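Putative capsular polysaccharide biosynthesis protein (Streptococcus pneumoniae serotype 4, PDB 6EWJ) probably acts as a pyridoxal phosphate-dependent sugar aminotransferase in the biosynthesis of pneumococcal teichoic acid. Local coordinates at residues A[172-178]-A[194-200]. Coordinates in Å, arbitrary orientation, origin at the centre of the assembly. Residue numbers count along the deposited sequence, not the author numbering.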
loop_
_atom_site.group_PDB
_atom_site.type_symbol
_atom_site.label_atom_id
_atom_site.label_comp_id
_atom_site.label_asym_id
_atom_site.label_seq_id
_atom_site.Cartn_x
_atom_site.Cartn_y
_atom_site.Cartn_z
ATOM N N VAL A 172 -24.099 -4.457 7.264
ATOM C CA VAL A 172 -22.929 -5.197 7.712
ATOM C C VAL A 172 -22.201 -4.319 8.723
ATOM O O VAL A 172 -22.017 -3.085 8.485
ATOM C CB VAL A 172 -22.036 -5.615 6.511
ATOM C CG1 VAL A 172 -20.717 -6.224 6.993
ATOM C CG2 VAL A 172 -22.767 -6.602 5.601
ATOM N N ILE A 173 -21.759 -4.925 9.838
ATOM C CA ILE A 173 -21.071 -4.181 10.867
ATOM C C ILE A 173 -19.614 -4.481 10.820
ATOM O O ILE A 173 -19.236 -5.616 11.019
ATOM C CB ILE A 173 -21.625 -4.449 12.279
ATOM C CG1 ILE A 173 -23.122 -4.136 12.313
ATOM C CG2 ILE A 173 -20.884 -3.577 13.282
ATOM C CD1 ILE A 173 -23.787 -4.419 13.639
ATOM N N VAL A 174 -18.810 -3.442 10.565
ATOM C CA VAL A 174 -17.378 -3.572 10.369
ATOM C C VAL A 174 -16.682 -2.830 11.486
ATOM O O VAL A 174 -16.708 -1.588 11.537
ATOM C CB VAL A 174 -16.939 -2.978 9.034
ATOM C CG1 VAL A 174 -15.422 -3.012 8.897
ATOM C CG2 VAL A 174 -17.646 -3.706 7.896
ATOM N N SER A 175 -15.989 -3.565 12.338
ATOM C CA SER A 175 -15.234 -2.968 13.433
ATOM C C SER A 175 -13.933 -2.305 12.991
ATOM O O SER A 175 -13.046 -2.993 12.420
ATOM C CB SER A 175 -14.872 -4.033 14.486
ATOM O OG SER A 175 -13.992 -3.448 15.465
ATOM N N ASP A 176 -13.778 -1.009 13.292
ATOM C CA ASP A 176 -12.458 -0.418 13.304
ATOM C C ASP A 176 -11.760 -0.706 14.612
ATOM O O ASP A 176 -11.930 0.015 15.600
ATOM C CB ASP A 176 -12.492 1.082 13.014
ATOM C CG ASP A 176 -11.109 1.703 13.012
ATOM O OD1 ASP A 176 -10.103 1.018 13.316
ATOM O OD2 ASP A 176 -11.001 2.923 12.715
ATOM N N SER A 177 -10.999 -1.811 14.616
ATOM C CA SER A 177 -10.195 -2.263 15.774
ATOM C C SER A 177 -8.709 -1.902 15.683
ATOM O O SER A 177 -7.833 -2.625 16.160
ATOM C CB SER A 177 -10.361 -3.760 15.967
ATOM O OG SER A 177 -11.625 -4.026 16.535
ATOM N N ALA A 178 -8.412 -0.760 15.109
ATOM C CA ALA A 178 -7.044 -0.319 15.067
ATOM C C ALA A 178 -6.438 -0.335 16.497
ATOM O O ALA A 178 -5.276 -0.617 16.652
ATOM C CB ALA A 178 -6.935 1.061 14.400
ATOM N N ALA A 194 -17.753 -8.325 15.419
ATOM C CA ALA A 194 -18.324 -7.701 14.255
ATOM C C ALA A 194 -18.336 -8.685 13.106
ATOM O O ALA A 194 -17.681 -9.725 13.151
ATOM C CB ALA A 194 -17.518 -6.476 13.889
ATOM N N ASP A 195 -19.101 -8.345 12.081
ATOM C CA ASP A 195 -19.098 -9.113 10.831
ATOM C C ASP A 195 -17.709 -9.153 10.179
ATOM O O ASP A 195 -17.191 -10.207 9.799
ATOM C CB ASP A 195 -20.150 -8.559 9.881
ATOM C CG ASP A 195 -21.542 -8.690 10.422
ATOM O OD1 ASP A 195 -21.910 -9.781 10.936
ATOM O OD2 ASP A 195 -22.317 -7.706 10.322
ATOM N N PHE A 196 -17.090 -8.003 10.082
ATOM C CA PHE A 196 -15.693 -7.882 9.643
ATOM C C PHE A 196 -14.976 -6.969 10.624
ATOM O O PHE A 196 -15.620 -6.089 11.252
ATOM C CB PHE A 196 -15.586 -7.272 8.218
ATOM C CG PHE A 196 -16.165 -8.110 7.131
ATOM C CD1 PHE A 196 -17.534 -8.109 6.891
ATOM C CD2 PHE A 196 -15.352 -8.852 6.304
ATOM C CE1 PHE A 196 -18.075 -8.878 5.882
ATOM C CE2 PHE A 196 -15.873 -9.613 5.271
ATOM C CZ PHE A 196 -17.241 -9.636 5.060
ATOM N N THR A 197 -13.660 -7.149 10.740
ATOM C CA THR A 197 -12.831 -6.314 11.604
ATOM C C THR A 197 -11.520 -5.929 10.898
ATOM O O THR A 197 -10.859 -6.794 10.295
ATOM C CB THR A 197 -12.536 -7.014 12.951
ATOM O OG1 THR A 197 -13.775 -7.410 13.567
ATOM C CG2 THR A 197 -11.769 -6.113 13.903
ATOM N N SER A 198 -11.126 -4.660 11.018
ATOM C CA SER A 198 -9.748 -4.228 10.700
ATOM C C SER A 198 -8.920 -3.934 11.935
ATOM O O SER A 198 -9.368 -3.281 12.853
ATOM C CB SER A 198 -9.704 -2.945 9.802
ATOM O OG SER A 198 -10.561 -1.976 10.340
ATOM N N PHE A 199 -7.680 -4.350 11.883
ATOM C CA PHE A 199 -6.679 -4.090 12.889
ATOM C C PHE A 199 -5.512 -3.315 12.322
ATOM O O PHE A 199 -5.223 -3.381 11.101
ATOM C CB PHE A 199 -6.132 -5.426 13.416
ATOM C CG PHE A 199 -7.126 -6.236 14.214
ATOM C CD1 PHE A 199 -7.407 -5.910 15.523
ATOM C CD2 PHE A 199 -7.747 -7.372 13.657
ATOM C CE1 PHE A 199 -8.338 -6.645 16.278
ATOM C CE2 PHE A 199 -8.661 -8.122 14.399
ATOM C CZ PHE A 199 -8.932 -7.764 15.706
ATOM N N SER A 200 -4.786 -2.640 13.207
ATOM C CA SER A 200 -3.659 -1.795 12.800
ATOM C C SER A 200 -2.455 -2.299 13.578
ATOM O O SER A 200 -2.550 -2.484 14.774
ATOM C CB SER A 200 -3.831 -0.325 13.169
ATOM O OG SER A 200 -2.669 0.427 12.857
#
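Val174 and Phe196 form the apolar centre of this parallel strand pair, with Val174 CG2 4.1 Å from Phe196 CB, while Val172 CG1 meets the edge of the Phe196 ring at CD1, 3.7 Å away. Strands 172-177 and 196-200 are neighbours in the central seven-stranded mixed sheet of the fold-type I (aspartate aminotransferase-like) PLP enzymes, to which the DegT/DnrJ/EryC1 family belongs, and helix 64-74 packs on the Val174 and Ser198 face through Leu68. The pair illustrates how parallel strands are laced: one residue bonds forward and back to two residues flanking its partner. Here Ser175, opposite Thr197, gives its N to Phe196 O (2.8 Å), and Ser175 O accepts from Ser198 N (2.9 Å). Where the ladder begins, a side chain substitutes for backbone: Ile173 N donates to Asp195 OD2 at 2.9 Å, and that carboxylate also forms a salt bridge with Arg170. At their C-terminal ends the strands reach the cofactor site. Ser200, which binds pyridoxal 5'-phosphate when present, lies about 4 Å, side chain to side chain, from Lys205, the predicted attachment lysine. Nearby, Asp176 OD2 is hydrogen-bonded to Ser93 OG, while Asp176 OD1 closes an Asx turn, accepting from Ala178 N at 3.0 Å.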